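Local coordinates for protein polycyclic ketone monooxygenase (PDB 5MQ6) that catalyses Baeyer-Villiger oxidation of ketones, especially bulky polycyclic ones, using FAD and NADPH to insert one oxygen atom beside the carbonyl and give esters or lactones, at residues L92-L97 and I109-A114; A100-G105 and Q554-A559; H517-N522 and T549-Q554. All coordinates share one frame; numbering follows the deposited sequence.

Interaction 1: L92-L97 and I109-A114; sequences LYAVRL and ILMVDA. With FAD (flavin-adenine dinucleotide), chain B.
Ile-109 and Met-111, two residues apart on strand 109-112, reach Ala-94 and Leu-97 on the face of helix 88-99 turned to the strand. In Ile-109 the CB bond points at the helix, and its two branches part there: CG2 lies anti to the backbone N, whereas CG1 lies anti to the carbonyl carbon (chi1 -68°) and carries the chain onward. With chi2 fully extended, CD1 becomes the atom that makes the contact. It sits 4.0 Å from Ala-94 O and 4.2 Å from Ala-94 CB, and also meets Leu-97 CD1 at 4.1 Å, the isoleucine and leucine side chains crossing at a slant. Met-111 approaches the same alanine with its sulfur, SD lying 4.1 Å from Ala-94 CB, so that both strand side chains converge on Ala-94. Segment 92-97 and strand 109-112 run almost antiparallel (173°), their axes 10.2 Å apart at closest approach, as the second half of the beta-alpha-beta unit formed by strand 78-84, helix 88-99 and strand 109-112. This is the Rossmann-type dinucleotide-binding fold, here holding FAD; the Gly-89 amide, in the first turn of the helix after the glycine-rich turn, bonds to the cofactor. Just past the strand end, Asp-113 OD1 accepts a 2.7 Å hydrogen bond from the ribose hydroxyl O3B of FAD. Its other oxygen, OD2, is held by the Ala-86 amide of the glycine-rich turn, which fixes the carboxylate at the ribose. The backbone N of Ala-114 donates to the adenine N3A of FAD over 3.1 Å, at an N-H...N angle of 149°.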
# COMPACT_ATOMS: atom_id res chain seq x y z
N LEU A 92 0.17 -14.47 -5.32
CA LEU A 92 0.27 -15.34 -4.17
C LEU A 92 -0.98 -16.16 -3.95
O LEU A 92 -0.90 -17.37 -3.64
CB LEU A 92 0.57 -14.53 -2.93
CG LEU A 92 2.04 -14.31 -2.77
CD1 LEU A 92 2.27 -13.18 -1.69
CD2 LEU A 92 2.73 -15.66 -2.37
N TYR A 93 -2.12 -15.58 -4.12
CA TYR A 93 -3.36 -16.39 -3.97
C TYR A 93 -3.38 -17.50 -5.04
O TYR A 93 -3.71 -18.68 -4.76
CB TYR A 93 -4.63 -15.56 -4.25
CG TYR A 93 -5.36 -14.79 -3.16
CD1 TYR A 93 -5.67 -15.33 -1.92
CD2 TYR A 93 -5.87 -13.54 -3.47
CE1 TYR A 93 -6.39 -14.63 -0.98
CE2 TYR A 93 -6.66 -12.83 -2.58
CZ TYR A 93 -6.95 -13.38 -1.35
OH TYR A 93 -7.74 -12.62 -0.56
N ALA A 94 -3.03 -17.12 -6.27
CA ALA A 94 -3.09 -18.07 -7.38
C ALA A 94 -2.10 -19.21 -7.19
O ALA A 94 -2.47 -20.43 -7.30
CB ALA A 94 -2.79 -17.38 -8.71
N VAL A 95 -0.86 -18.84 -6.89
CA VAL A 95 0.14 -19.85 -6.60
C VAL A 95 -0.29 -20.76 -5.41
O VAL A 95 -0.18 -21.99 -5.48
CB VAL A 95 1.50 -19.21 -6.29
CG1 VAL A 95 2.47 -20.27 -5.78
CG2 VAL A 95 2.12 -18.58 -7.54
N ARG A 96 -0.82 -20.19 -4.34
CA ARG A 96 -1.18 -20.96 -3.20
C ARG A 96 -2.34 -21.92 -3.52
O ARG A 96 -2.35 -23.06 -3.07
CB ARG A 96 -1.56 -20.08 -1.98
CG ARG A 96 -0.50 -19.88 -0.92
CD ARG A 96 0.59 -18.94 -1.30
NE ARG A 96 1.70 -18.93 -0.37
CZ ARG A 96 1.86 -18.14 0.68
NH1 ARG A 96 1.00 -17.21 1.02
NH2 ARG A 96 2.93 -18.31 1.39
N LEU A 97 -3.34 -21.46 -4.26
CA LEU A 97 -4.43 -22.33 -4.68
C LEU A 97 -3.90 -23.51 -5.52
O LEU A 97 -4.26 -24.69 -5.30
CB LEU A 97 -5.41 -21.56 -5.46
CG LEU A 97 -6.32 -20.54 -4.76
CD1 LEU A 97 -7.09 -19.83 -5.87
CD2 LEU A 97 -7.33 -21.16 -3.76
N ILE A 109 -9.41 -20.77 -12.19
CA ILE A 109 -8.92 -19.44 -11.85
C ILE A 109 -9.15 -18.48 -12.98
O ILE A 109 -8.76 -18.76 -14.10
CB ILE A 109 -7.42 -19.44 -11.50
CG1 ILE A 109 -7.19 -20.20 -10.16
CG2 ILE A 109 -6.89 -17.95 -11.40
CD1 ILE A 109 -5.72 -20.24 -9.69
N LEU A 110 -9.74 -17.31 -12.65
CA LEU A 110 -9.65 -16.12 -13.44
C LEU A 110 -9.18 -15.02 -12.55
O LEU A 110 -9.84 -14.70 -11.57
CB LEU A 110 -10.96 -15.75 -14.17
CG LEU A 110 -10.79 -14.53 -15.11
CD1 LEU A 110 -10.00 -14.90 -16.34
CD2 LEU A 110 -12.13 -13.94 -15.53
N MET A 111 -8.07 -14.42 -12.94
CA MET A 111 -7.54 -13.23 -12.27
C MET A 111 -8.03 -12.05 -13.08
O MET A 111 -7.99 -12.11 -14.34
CB MET A 111 -6.00 -13.23 -12.18
CG MET A 111 -5.44 -14.53 -11.55
SD MET A 111 -3.63 -14.55 -11.56
CE MET A 111 -3.37 -13.44 -10.19
N VAL A 112 -8.51 -11.02 -12.39
CA VAL A 112 -9.06 -9.83 -13.03
C VAL A 112 -8.37 -8.61 -12.49
O VAL A 112 -8.25 -8.42 -11.26
CB VAL A 112 -10.60 -9.71 -12.83
CG1 VAL A 112 -11.24 -8.56 -13.63
CG2 VAL A 112 -11.24 -11.03 -13.26
N ASP A 113 -7.95 -7.74 -13.41
CA ASP A 113 -7.20 -6.56 -13.03
C ASP A 113 -7.45 -5.47 -14.08
O ASP A 113 -7.46 -5.73 -15.28
CB ASP A 113 -5.72 -6.91 -12.95
CG ASP A 113 -4.88 -5.93 -12.07
OD1 ASP A 113 -5.16 -4.71 -12.06
OD2 ASP A 113 -3.93 -6.40 -11.41
N ALA A 114 -7.57 -4.25 -13.63
CA ALA A 114 -7.63 -3.05 -14.47
C ALA A 114 -6.30 -2.79 -15.15
O ALA A 114 -6.28 -2.22 -16.18
CB ALA A 114 -8.06 -1.83 -13.64
PA FAD B . -1.51 -4.08 -5.94
O1A FAD B . -2.02 -2.70 -5.70
O2A FAD B . -0.05 -4.33 -6.27
O5B FAD B . -2.39 -4.73 -7.11
C5B FAD B . -3.77 -4.64 -7.08
C4B FAD B . -4.28 -4.47 -8.49
O4B FAD B . -5.71 -4.61 -8.44
C3B FAD B . -3.99 -3.13 -9.15
O3B FAD B . -3.55 -3.33 -10.47
C2B FAD B . -5.32 -2.43 -9.15
O2B FAD B . -5.46 -1.52 -10.21
C1B FAD B . -6.27 -3.60 -9.25
N9A FAD B . -7.61 -3.28 -8.82
C8A FAD B . -7.97 -2.72 -7.64
N7A FAD B . -9.29 -2.55 -7.65
C5A FAD B . -9.80 -2.97 -8.81
C6A FAD B . -11.16 -3.07 -9.38
N6A FAD B . -12.27 -2.66 -8.80
N1A FAD B . -11.20 -3.64 -10.56
C2A FAD B . -10.10 -4.06 -11.23
N3A FAD B . -8.85 -4.01 -10.83
C4A FAD B . -8.67 -3.44 -9.60
N1 FAD B . 5.22 -2.06 -0.10
C2 FAD B . 6.25 -2.71 0.53
O2 FAD B . 6.02 -3.53 1.41
N3 FAD B . 7.52 -2.45 0.20
C4 FAD B . 7.80 -1.55 -0.76
O4 FAD B . 8.98 -1.37 -1.02
C4X FAD B . 6.77 -0.80 -1.49
N5 FAD B . 7.01 0.15 -2.46
C5X FAD B . 5.96 0.76 -3.05
C6 FAD B . 6.18 1.79 -4.08
C7 FAD B . 4.96 2.40 -4.66
C7M FAD B . 5.07 3.46 -5.73
C8 FAD B . 3.59 2.03 -4.22
C8M FAD B . 2.32 2.64 -4.81
C9 FAD B . 3.42 1.07 -3.24
C9A FAD B . 4.54 0.43 -2.64
N10 FAD B . 4.31 -0.53 -1.64
C10 FAD B . 5.42 -1.16 -1.07
C1' FAD B . 2.95 -0.95 -1.24
C2' FAD B . 2.48 -1.97 -2.36
O2' FAD B . 1.19 -1.57 -2.85
C3' FAD B . 2.46 -3.48 -1.91
O3' FAD B . 3.78 -3.86 -1.51
C4' FAD B . 2.10 -4.53 -2.98
O4' FAD B . 2.70 -4.30 -4.33
C5' FAD B . 0.57 -4.68 -3.08
O5' FAD B . 0.30 -5.94 -3.78
P FAD B . -1.28 -6.20 -4.03
O1P FAD B . -1.32 -7.28 -5.17
O2P FAD B . -1.90 -6.40 -2.64
O3P FAD B . -1.89 -4.75 -4.53

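Interaction 2: A100-G105 and Q554-A559; sequences AGLASG and QVIKTA
Leu-102, Lys-557 and Ala-100 account for most of the surface buried where the turn after helix 88-99 lies against helix 541-562. Leu-102 points its CB at the helix, and its CD1 methyl does the touching. That methyl lies 3.9 Å from CG2 of Ile-556, the branch anti to its own backbone N, and the two side chains meet at a slant. The same CD1 also rests on the helix backbone, 4.0 Å from Lys-557 N, and is 4.1 Å from Lys-557 CB. Lys-557 contributes the length of its hydrocarbon chain. It is extended through chi3, with CG opposite the backbone N (chi1 -173°), and this carries CD and CE past Ala-100 before the chain bends at chi4. Its CD is 4.0 Å from Ala-100 CB, and CE comes within 3.5 Å of Ala-100 O. The contact is therefore made by the methylenes of the lysine, while NZ makes a long, weak ion pair with Asp-561 one turn further along its helix. Gly-101, with positive phi, closes helix 88-99 in a Schellman motif; the chain turns there, so that Ala-100 and Leu-102, one on each side of the glycine, both face helix 541-562. Ala-100 and Leu-102 also pack on Val-553, a turn earlier in that helix, and Leu-102 reaches Glu-560 as well. Other residues of segment 554-559 are engaged with different elements: Val-555 touches Phe-649 of strand 649-653, and Ala-559 packs on strands 567-571 and 649-653, placing helix 541-562 between these strands and the end of helix 88-99.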
# COMPACT_ATOMS: atom_id res chain seq x y z
N ALA A 100 -2.10 -25.93 -3.29
CA ALA A 100 -3.00 -26.61 -2.39
C ALA A 100 -3.82 -27.67 -3.07
O ALA A 100 -4.61 -28.30 -2.40
CB ALA A 100 -3.95 -25.61 -1.68
N GLY A 101 -3.69 -27.79 -4.40
CA GLY A 101 -4.50 -28.69 -5.20
C GLY A 101 -5.93 -28.21 -5.45
O GLY A 101 -6.76 -29.02 -5.77
N LEU A 102 -6.23 -26.92 -5.29
CA LEU A 102 -7.60 -26.41 -5.48
C LEU A 102 -7.91 -25.88 -6.90
O LEU A 102 -9.03 -25.57 -7.20
CB LEU A 102 -7.85 -25.29 -4.51
CG LEU A 102 -7.78 -25.70 -3.04
CD1 LEU A 102 -7.69 -24.55 -2.06
CD2 LEU A 102 -9.01 -26.47 -2.74
N ALA A 103 -6.92 -25.80 -7.76
CA ALA A 103 -7.08 -25.12 -9.05
C ALA A 103 -6.35 -25.89 -10.14
O ALA A 103 -5.47 -25.39 -10.77
CB ALA A 103 -6.60 -23.68 -8.99
N SER A 104 -6.70 -27.14 -10.32
CA SER A 104 -6.08 -27.97 -11.39
C SER A 104 -6.76 -27.89 -12.74
O SER A 104 -6.08 -27.88 -13.77
CB SER A 104 -6.05 -29.38 -10.91
OG SER A 104 -5.09 -29.40 -9.85
N GLY A 105 -8.08 -27.86 -12.70
CA GLY A 105 -8.92 -27.59 -13.86
C GLY A 105 -8.69 -26.30 -14.65
O GLY A 105 -8.27 -25.26 -14.15
N GLN A 554 -5.61 -21.83 3.08
CA GLN A 554 -5.69 -22.97 3.97
C GLN A 554 -7.11 -23.19 4.58
O GLN A 554 -7.53 -24.34 4.74
CB GLN A 554 -4.61 -22.90 5.05
CG GLN A 554 -3.23 -23.08 4.45
CD GLN A 554 -3.04 -24.46 3.81
OE1 GLN A 554 -3.41 -25.46 4.41
NE2 GLN A 554 -2.51 -24.51 2.64
N VAL A 555 -7.83 -22.11 4.91
CA VAL A 555 -9.20 -22.23 5.39
C VAL A 555 -10.09 -22.84 4.30
O VAL A 555 -10.96 -23.72 4.56
CB VAL A 555 -9.71 -20.85 5.78
CG1 VAL A 555 -11.24 -20.80 5.88
CG2 VAL A 555 -9.07 -20.45 7.12
N ILE A 556 -9.90 -22.32 3.08
CA ILE A 556 -10.66 -22.86 1.96
C ILE A 556 -10.31 -24.37 1.71
O ILE A 556 -11.21 -25.21 1.43
CB ILE A 556 -10.38 -22.03 0.66
CG1 ILE A 556 -11.07 -20.64 0.81
CG2 ILE A 556 -10.86 -22.79 -0.60
CD1 ILE A 556 -10.58 -19.65 -0.26
N LYS A 557 -9.02 -24.68 1.74
CA LYS A 557 -8.57 -26.08 1.63
C LYS A 557 -9.24 -27.01 2.65
O LYS A 557 -9.78 -28.11 2.29
CB LYS A 557 -7.06 -26.16 1.69
CG LYS A 557 -6.53 -27.55 1.40
CD LYS A 557 -5.04 -27.52 1.69
CE LYS A 557 -4.35 -28.71 1.11
NZ LYS A 557 -4.99 -29.90 1.69
N THR A 558 -9.27 -26.55 3.88
CA THR A 558 -9.92 -27.26 4.95
C THR A 558 -11.39 -27.49 4.67
O THR A 558 -11.87 -28.58 4.80
CB THR A 558 -9.77 -26.54 6.29
OG1 THR A 558 -8.39 -26.39 6.55
CG2 THR A 558 -10.35 -27.33 7.46
N ALA A 559 -12.09 -26.44 4.33
CA ALA A 559 -13.52 -26.50 4.08
C ALA A 559 -13.79 -27.41 2.91
O ALA A 559 -14.65 -28.31 3.03
CB ALA A 559 -14.09 -25.07 3.84

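Interaction 3: H517-N522 and T549-Q554; sequences HGVCSN and TEHIVQ
His-517 and His-551 bring their imidazoles together where the loop between helix 504-511 and strand 527-529 passes helix 541-562. His-517, in a backbone conformation of positive phi, sends its CB toward the helix, with the ring anti to its carbonyl carbon. ND1 then lies 3.4 Å from NE2 of His-551, a weak hydrogen bond with an angle of 143° in which either nitrogen could be the donor. The ring planes are inclined at 67° with centroids 5.2 Å apart, an oblique pairing. A water supplements the weak direct contact: it is 2.7 Å from His-517 ND1 and 2.7 Å from His-551 NE2, lying at the edge of the His-551 ring in its plane. Gly-518, again with positive phi, carries the chain round to Val-519, whose two methyls have different partners. CG1 packs 3.9 Å from Ile-552 CD1, the two side chains sliding past one another in opposite directions. CG2 is set at the edge of the His-551 ring, 4.2 Å from CD2 and near the ring plane. After Val-519, which pairs through its backbone with Phe-529 of the following strand, the loop moves away from the helix; Ser-521 and Asn-522 both bond to Glu-576, on helix 573-585. The His-551 ring lies opposite the backbone N, with chi1 of -176°, and its other nitrogen, ND1, is hydrogen-bonded to Arg-641 NH2 of helix 630-641. Arg-641 can only donate, so ND1 accepts; a neutral ring would then probably carry its proton on NE2, which could serve the in-plane water or, weakly, His-517 ND1, and the nearby positive charge would be expected to disfavour protonation of His-551.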
# COMPACT_ATOMS: atom_id res chain seq x y z
N HIS A 517 -10.68 -12.47 11.66
CA HIS A 517 -9.24 -12.41 11.30
C HIS A 517 -8.86 -11.41 10.22
O HIS A 517 -7.76 -11.48 9.62
CB HIS A 517 -8.75 -13.83 10.96
CG HIS A 517 -8.96 -14.85 12.05
ND1 HIS A 517 -9.10 -16.20 11.79
CD2 HIS A 517 -8.97 -14.74 13.39
CE1 HIS A 517 -9.20 -16.86 12.92
NE2 HIS A 517 -9.05 -16.01 13.90
N GLY A 518 -9.78 -10.51 9.94
CA GLY A 518 -9.67 -9.52 8.87
C GLY A 518 -9.94 -9.99 7.46
O GLY A 518 -9.78 -9.20 6.50
N VAL A 519 -10.39 -11.22 7.28
CA VAL A 519 -10.42 -11.75 5.91
C VAL A 519 -11.76 -12.13 5.33
O VAL A 519 -11.86 -12.47 4.12
CB VAL A 519 -9.51 -13.02 5.78
CG1 VAL A 519 -8.07 -12.66 6.12
CG2 VAL A 519 -9.99 -14.12 6.65
N CYS A 520 -12.80 -12.11 6.16
CA CYS A 520 -14.19 -12.43 5.68
C CYS A 520 -15.20 -11.78 6.61
O CYS A 520 -14.85 -11.35 7.72
CB CYS A 520 -14.38 -13.94 5.63
SG CYS A 520 -14.23 -14.68 7.28
N SER A 521 -16.47 -11.75 6.19
CA SER A 521 -17.59 -11.11 6.90
C SER A 521 -18.92 -11.92 6.70
O SER A 521 -19.22 -12.50 5.60
CB SER A 521 -17.81 -9.70 6.38
OG SER A 521 -18.44 -8.86 7.36
N ASN A 522 -19.69 -11.92 7.77
CA ASN A 522 -20.97 -12.59 7.80
C ASN A 522 -21.94 -11.96 6.84
O ASN A 522 -22.07 -10.72 6.77
CB ASN A 522 -21.57 -12.61 9.21
CG ASN A 522 -22.92 -13.26 9.23
OD1 ASN A 522 -23.86 -12.54 9.22
ND2 ASN A 522 -23.02 -14.62 9.05
N THR A 549 -2.71 -14.49 2.50
CA THR A 549 -3.06 -15.40 1.42
C THR A 549 -2.97 -16.88 1.86
O THR A 549 -3.91 -17.66 1.56
CB THR A 549 -2.27 -15.16 0.10
OG1 THR A 549 -0.91 -15.40 0.31
CG2 THR A 549 -2.56 -13.72 -0.52
N GLU A 550 -1.92 -17.21 2.63
CA GLU A 550 -1.80 -18.56 3.22
C GLU A 550 -2.98 -18.91 4.12
O GLU A 550 -3.51 -20.02 4.03
CB GLU A 550 -0.58 -18.70 4.07
CG GLU A 550 -0.43 -20.10 4.69
CD GLU A 550 0.81 -20.21 5.51
OE1 GLU A 550 0.97 -19.49 6.52
OE2 GLU A 550 1.65 -21.02 5.16
N HIS A 551 -3.38 -18.00 5.02
CA HIS A 551 -4.52 -18.33 5.86
C HIS A 551 -5.79 -18.58 5.03
O HIS A 551 -6.52 -19.54 5.28
CB HIS A 551 -4.76 -17.15 6.80
CG HIS A 551 -5.83 -17.38 7.78
ND1 HIS A 551 -5.82 -18.44 8.68
CD2 HIS A 551 -6.99 -16.72 7.99
CE1 HIS A 551 -6.92 -18.42 9.40
NE2 HIS A 551 -7.65 -17.39 9.00
N ILE A 552 -6.09 -17.66 4.11
CA ILE A 552 -7.31 -17.74 3.31
C ILE A 552 -7.32 -19.10 2.56
O ILE A 552 -8.32 -19.85 2.58
CB ILE A 552 -7.42 -16.53 2.36
CG1 ILE A 552 -7.71 -15.28 3.21
CG2 ILE A 552 -8.54 -16.76 1.34
CD1 ILE A 552 -7.59 -13.94 2.51
N VAL A 553 -6.22 -19.43 1.89
CA VAL A 553 -6.16 -20.64 1.01
C VAL A 553 -6.24 -21.89 1.89
O VAL A 553 -6.92 -22.92 1.53
CB VAL A 553 -4.93 -20.63 0.06
CG1 VAL A 553 -4.78 -21.98 -0.61
CG2 VAL A 553 -5.12 -19.53 -1.01
N GLN A 554 -5.61 -21.83 3.08
CA GLN A 554 -5.69 -22.97 3.97
C GLN A 554 -7.11 -23.19 4.58
O GLN A 554 -7.53 -24.34 4.74
CB GLN A 554 -4.61 -22.90 5.05
CG GLN A 554 -3.23 -23.08 4.45
CD GLN A 554 -3.04 -24.46 3.81
OE1 GLN A 554 -3.41 -25.46 4.41
NE2 GLN A 554 -2.51 -24.51 2.64
O HOH W 1 -10.26 -16.76 9.44

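Helix 541-562 is shared by interactions 2 and 3, which have Gln-554 in common and centres 13 Å apart, and helix 88-99 of interaction 1 packs on it through Tyr-93 and Arg-96. The centres of interactions 1 and 2 are also 13 Å apart, those of interactions 1 and 3 15 Å. Along the chain the segments of interactions 1 and 2 alternate, 100-105 falling between 92-97 and 109-114, whereas interaction 1 closes before interaction 3 opens; interaction 3 falls within the span of some 450 residues that interaction 2 encloses. Together they place a helix from late in the chain, whose start supplies Asn-541 to FAD, against the first, FAD-binding beta-alpha-beta unit.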